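Local coordinates for putative lipoprotein YcdA (PDB 4R4G), which is of unknown function but is probably a lipid-modified protein of the cell membrane, built from an Ig-like N-terminal domain and a C-terminal alpha/beta domain, at residues A[236-248]-A[314-326]. Sequence-based numbering, arbitrary orientation.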
loop_
_atom_site.group_PDB
_atom_site.type_symbol
_atom_site.label_atom_id
_atom_site.label_comp_id
_atom_site.label_asym_id
_atom_site.label_seq_id
_atom_site.Cartn_x
_atom_site.Cartn_y
_atom_site.Cartn_z
ATOM N N VAL A 236 0.115 -3.119 0.864
ATOM C CA VAL A 236 1.110 -2.544 -0.017
ATOM C C VAL A 236 1.847 -3.694 -0.673
ATOM O O VAL A 236 2.323 -4.616 0.001
ATOM C CB VAL A 236 2.063 -1.564 0.697
ATOM C CG1 VAL A 236 2.993 -0.891 -0.314
ATOM C CG2 VAL A 236 1.298 -0.510 1.485
ATOM N N GLU A 237 1.894 -3.658 -1.991
ATOM C CA GLU A 237 2.556 -4.640 -2.825
ATOM C C GLU A 237 3.946 -4.094 -3.139
ATOM O O GLU A 237 4.083 -3.093 -3.848
ATOM C CB GLU A 237 1.706 -4.858 -4.081
ATOM C CG GLU A 237 2.070 -6.045 -4.944
ATOM C CD GLU A 237 0.911 -6.598 -5.755
ATOM O OE1 GLU A 237 -0.139 -6.937 -5.155
ATOM O OE2 GLU A 237 1.068 -6.720 -6.992
ATOM N N ALA A 238 4.971 -4.692 -2.531
ATOM C CA ALA A 238 6.354 -4.263 -2.721
ATOM C C ALA A 238 7.039 -5.145 -3.739
ATOM O O ALA A 238 7.114 -6.359 -3.553
ATOM C CB ALA A 238 7.094 -4.296 -1.406
ATOM N N THR A 239 7.478 -4.550 -4.848
ATOM C CA THR A 239 8.164 -5.311 -5.882
ATOM C C THR A 239 9.610 -4.939 -5.712
ATOM O O THR A 239 10.002 -3.779 -5.894
ATOM C CB THR A 239 7.542 -5.079 -7.275
ATOM O OG1 THR A 239 6.123 -5.377 -7.241
ATOM C CG2 THR A 239 8.235 -5.893 -8.353
ATOM N N VAL A 240 10.395 -5.919 -5.279
ATOM C CA VAL A 240 11.767 -5.686 -4.924
ATOM C C VAL A 240 12.739 -6.350 -5.875
ATOM O O VAL A 240 12.647 -7.560 -6.107
ATOM C CB VAL A 240 12.001 -6.188 -3.459
ATOM C CG1 VAL A 240 13.485 -6.133 -3.061
ATOM C CG2 VAL A 240 11.134 -5.421 -2.452
ATOM N N LYS A 241 13.701 -5.534 -6.390
ATOM C CA LYS A 241 14.833 -5.951 -7.210
ATOM C C LYS A 241 15.977 -6.195 -6.213
ATOM O O LYS A 241 16.450 -5.219 -5.617
ATOM C CB LYS A 241 15.167 -4.856 -8.252
ATOM C CG LYS A 241 16.360 -5.160 -9.172
ATOM C CD LYS A 241 16.601 -4.047 -10.222
ATOM C CE LYS A 241 17.303 -2.812 -9.681
ATOM N NZ LYS A 241 17.331 -1.704 -10.670
ATOM N N PRO A 242 16.371 -7.452 -5.914
ATOM C CA PRO A 242 17.410 -7.646 -4.899
ATOM C C PRO A 242 18.826 -7.474 -5.401
ATOM O O PRO A 242 19.051 -7.491 -6.605
ATOM C CB PRO A 242 17.197 -9.097 -4.464
ATOM C CG PRO A 242 16.647 -9.766 -5.642
ATOM C CD PRO A 242 15.902 -8.747 -6.455
ATOM N N VAL A 243 19.779 -7.354 -4.466
ATOM C CA VAL A 243 21.190 -7.358 -4.769
ATOM C C VAL A 243 21.493 -8.861 -4.996
ATOM O O VAL A 243 20.985 -9.700 -4.242
ATOM C CB VAL A 243 22.025 -6.685 -3.614
ATOM C CG1 VAL A 243 23.471 -7.119 -3.615
ATOM C CG2 VAL A 243 21.951 -5.167 -3.667
ATOM N N ASP A 244 22.242 -9.208 -6.064
ATOM C CA ASP A 244 22.610 -10.604 -6.317
ATOM C C ASP A 244 23.903 -10.904 -5.579
ATOM O O ASP A 244 24.984 -10.579 -6.063
ATOM C CB ASP A 244 22.722 -10.916 -7.824
ATOM C CG ASP A 244 23.077 -12.361 -8.155
ATOM O OD1 ASP A 244 22.976 -13.225 -7.254
ATOM O OD2 ASP A 244 23.441 -12.630 -9.318
ATOM N N ALA A 245 23.774 -11.513 -4.396
ATOM C CA ALA A 245 24.878 -11.852 -3.500
ATOM C C ALA A 245 25.348 -13.286 -3.699
ATOM O O ALA A 245 26.087 -13.822 -2.855
ATOM C CB ALA A 245 24.462 -11.633 -2.057
ATOM N N SER A 246 24.974 -13.886 -4.844
ATOM C CA SER A 246 25.342 -15.257 -5.187
ATOM C C SER A 246 26.838 -15.450 -5.130
ATOM O O SER A 246 27.291 -16.465 -4.601
ATOM C CB SER A 246 24.803 -15.648 -6.562
ATOM O OG SER A 246 25.173 -14.723 -7.572
ATOM N N SER A 247 27.606 -14.443 -5.576
ATOM C CA SER A 247 29.074 -14.508 -5.595
ATOM C C SER A 247 29.758 -14.146 -4.288
ATOM O O SER A 247 30.946 -14.445 -4.163
ATOM C CB SER A 247 29.624 -13.585 -6.675
ATOM O OG SER A 247 29.236 -12.239 -6.456
ATOM N N LEU A 248 29.058 -13.497 -3.327
ATOM C CA LEU A 248 29.661 -12.983 -2.075
ATOM C C LEU A 248 30.513 -14.019 -1.338
ATOM O O LEU A 248 31.620 -13.692 -0.880
ATOM C CB LEU A 248 28.598 -12.388 -1.138
ATOM C CG LEU A 248 29.077 -11.483 0.007
ATOM C CD1 LEU A 248 30.070 -10.425 -0.460
ATOM C CD2 LEU A 248 27.902 -10.828 0.684
ATOM N N TYR A 314 5.606 -11.355 10.305
ATOM C CA TYR A 314 6.394 -12.184 9.381
ATOM C C TYR A 314 6.499 -11.575 7.985
ATOM O O TYR A 314 7.500 -11.789 7.302
ATOM C CB TYR A 314 5.808 -13.590 9.261
ATOM N N ARG A 315 5.480 -10.815 7.563
ATOM C CA ARG A 315 5.462 -10.177 6.247
ATOM C C ARG A 315 6.543 -9.058 6.155
ATOM O O ARG A 315 7.109 -8.861 5.069
ATOM C CB ARG A 315 4.041 -9.664 5.900
ATOM C CG ARG A 315 3.070 -10.797 5.510
ATOM C CD ARG A 315 1.704 -10.299 5.055
ATOM N NE ARG A 315 0.662 -10.490 6.070
ATOM C CZ ARG A 315 0.366 -9.603 7.014
ATOM N NH1 ARG A 315 1.032 -8.458 7.091
ATOM N NH2 ARG A 315 -0.591 -9.858 7.896
ATOM N N ALA A 316 6.852 -8.372 7.292
ATOM C CA ALA A 316 7.920 -7.364 7.385
ATOM C C ALA A 316 9.281 -8.041 7.214
ATOM O O ALA A 316 10.138 -7.527 6.497
ATOM C CB ALA A 316 7.861 -6.630 8.714
ATOM N N ALA A 317 9.451 -9.228 7.815
ATOM C CA ALA A 317 10.679 -10.010 7.705
ATOM C C ALA A 317 10.911 -10.423 6.271
ATOM O O ALA A 317 12.017 -10.275 5.766
ATOM C CB ALA A 317 10.599 -11.237 8.593
ATOM N N GLU A 318 9.850 -10.902 5.606
ATOM C CA GLU A 318 9.829 -11.338 4.213
ATOM C C GLU A 318 10.199 -10.211 3.287
ATOM O O GLU A 318 10.801 -10.463 2.248
ATOM C CB GLU A 318 8.435 -11.828 3.861
ATOM C CG GLU A 318 8.395 -13.262 3.377
ATOM C CD GLU A 318 7.021 -13.883 3.504
ATOM O OE1 GLU A 318 6.059 -13.327 2.922
ATOM O OE2 GLU A 318 6.905 -14.908 4.216
ATOM N N LEU A 319 9.813 -8.974 3.641
ATOM C CA LEU A 319 10.125 -7.791 2.856
ATOM C C LEU A 319 11.644 -7.541 2.938
ATOM O O LEU A 319 12.310 -7.417 1.899
ATOM C CB LEU A 319 9.308 -6.596 3.368
ATOM C CG LEU A 319 9.700 -5.198 2.866
ATOM C CD1 LEU A 319 9.368 -5.014 1.373
ATOM C CD2 LEU A 319 9.073 -4.114 3.745
ATOM N N VAL A 320 12.190 -7.551 4.171
ATOM C CA VAL A 320 13.615 -7.358 4.438
ATOM C C VAL A 320 14.430 -8.459 3.733
ATOM O O VAL A 320 15.395 -8.128 3.049
ATOM C CB VAL A 320 13.883 -7.302 5.962
ATOM C CG1 VAL A 320 15.365 -7.171 6.265
ATOM C CG2 VAL A 320 13.111 -6.155 6.606
ATOM N N GLU A 321 13.997 -9.738 3.824
ATOM C CA GLU A 321 14.677 -10.888 3.200
ATOM C C GLU A 321 14.684 -10.807 1.680
ATOM O O GLU A 321 15.553 -11.401 1.044
ATOM C CB GLU A 321 14.018 -12.218 3.616
ATOM C CG GLU A 321 14.363 -12.694 5.020
ATOM C CD GLU A 321 13.531 -13.841 5.578
ATOM O OE1 GLU A 321 12.452 -14.146 5.013
ATOM O OE2 GLU A 321 13.946 -14.413 6.614
ATOM N N ALA A 322 13.699 -10.109 1.094
ATOM C CA ALA A 322 13.534 -9.975 -0.359
ATOM C C ALA A 322 14.590 -9.075 -1.017
ATOM O O ALA A 322 14.670 -9.058 -2.249
ATOM C CB ALA A 322 12.146 -9.430 -0.673
ATOM N N PHE A 323 15.378 -8.325 -0.216
ATOM C CA PHE A 323 16.359 -7.369 -0.728
ATOM C C PHE A 323 17.698 -7.987 -1.105
ATOM O O PHE A 323 18.468 -7.346 -1.818
ATOM C CB PHE A 323 16.549 -6.232 0.273
ATOM C CG PHE A 323 15.469 -5.183 0.123
ATOM C CD1 PHE A 323 14.259 -5.305 0.798
ATOM C CD2 PHE A 323 15.633 -4.109 -0.749
ATOM C CE1 PHE A 323 13.246 -4.368 0.616
ATOM C CE2 PHE A 323 14.620 -3.170 -0.918
ATOM C CZ PHE A 323 13.445 -3.294 -0.214
ATOM N N ILE A 324 17.971 -9.223 -0.665
ATOM C CA ILE A 324 19.215 -9.922 -0.959
ATOM C C ILE A 324 18.904 -11.329 -1.447
ATOM O O ILE A 324 18.317 -12.132 -0.720
ATOM C CB ILE A 324 20.194 -9.938 0.255
ATOM C CG1 ILE A 324 20.651 -8.513 0.645
ATOM C CG2 ILE A 324 21.411 -10.858 -0.019
ATOM C CD1 ILE A 324 21.331 -8.395 2.019
ATOM N N LYS A 325 19.315 -11.607 -2.693
ATOM C CA LYS A 325 19.210 -12.902 -3.369
ATOM C C LYS A 325 20.523 -13.628 -3.176
ATOM O O LYS A 325 21.577 -13.015 -3.315
ATOM C CB LYS A 325 18.892 -12.712 -4.875
ATOM C CG LYS A 325 18.682 -14.016 -5.666
ATOM C CD LYS A 325 18.008 -13.758 -7.016
ATOM C CE LYS A 325 18.129 -14.901 -7.998
ATOM N NZ LYS A 325 17.721 -14.488 -9.373
ATOM N N GLU A 326 20.469 -14.917 -2.849
ATOM C CA GLU A 326 21.678 -15.717 -2.652
ATOM C C GLU A 326 21.850 -16.745 -3.792
ATOM O O GLU A 326 20.920 -16.913 -4.619
ATOM C CB GLU A 326 21.645 -16.411 -1.285
ATOM C CG GLU A 326 21.474 -15.448 -0.122
ATOM C CD GLU A 326 21.641 -16.078 1.247
ATOM O OE1 GLU A 326 22.765 -16.533 1.569
ATOM O OE2 GLU A 326 20.648 -16.094 2.010
ATOM O OXT GLU A 326 22.936 -17.357 -3.882
#
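D244 OD1, on the residue that pairs with K325 across the contact, is gripped twice by S246: its N and OG both come from the same side of the carboxylate plane, and S246 OG lies 2.7 Å from D244 OD1. The Asx turn so formed starts at D244, the last bridged residue, and S246 follows the pairing. The amide of A245 donates to K325 O at 2.9 Å, K325 N reaches V243 O at 3.0 Å, nearly straight at 165°, and V243 N reaches F323 O. V243 thus bonds through both N and O to the two residues flanking its partner I324, the mark of a parallel pair, formed by 324-325, close to the C-terminus, beside 243-244.

Upstream the contact becomes apolar. V240 CG1, turned anti to its own amide nitrogen (chi1 173°), sits over the centre of the F323 ring in a CH-pi contact, 3.7 Å from the centroid and 8° off the normal, while CG2 lies nearer CE1 and CZ. With an alanine here in place of F323, V240 CG1 would probably lose the ring face it rests on, and a gap is likely to open towards L158 and S220. Farther along, L319 CD1 meets A238 CB at 3.7 Å, bringing helix 314-321 against the strand. On the other side of the paired strands from V243 and I324, P242 CG packs on K325 CB, and the lysine's extended chain carries NZ to S291 OG.

In the mixed sheet of the C-terminal, DUF5105-family domain, strand 324-325 is a short parallel partner to 233-244, which pairs antiparallel with 221-230 and 293-301, while helix 268-283 places F283 against V243 and I324.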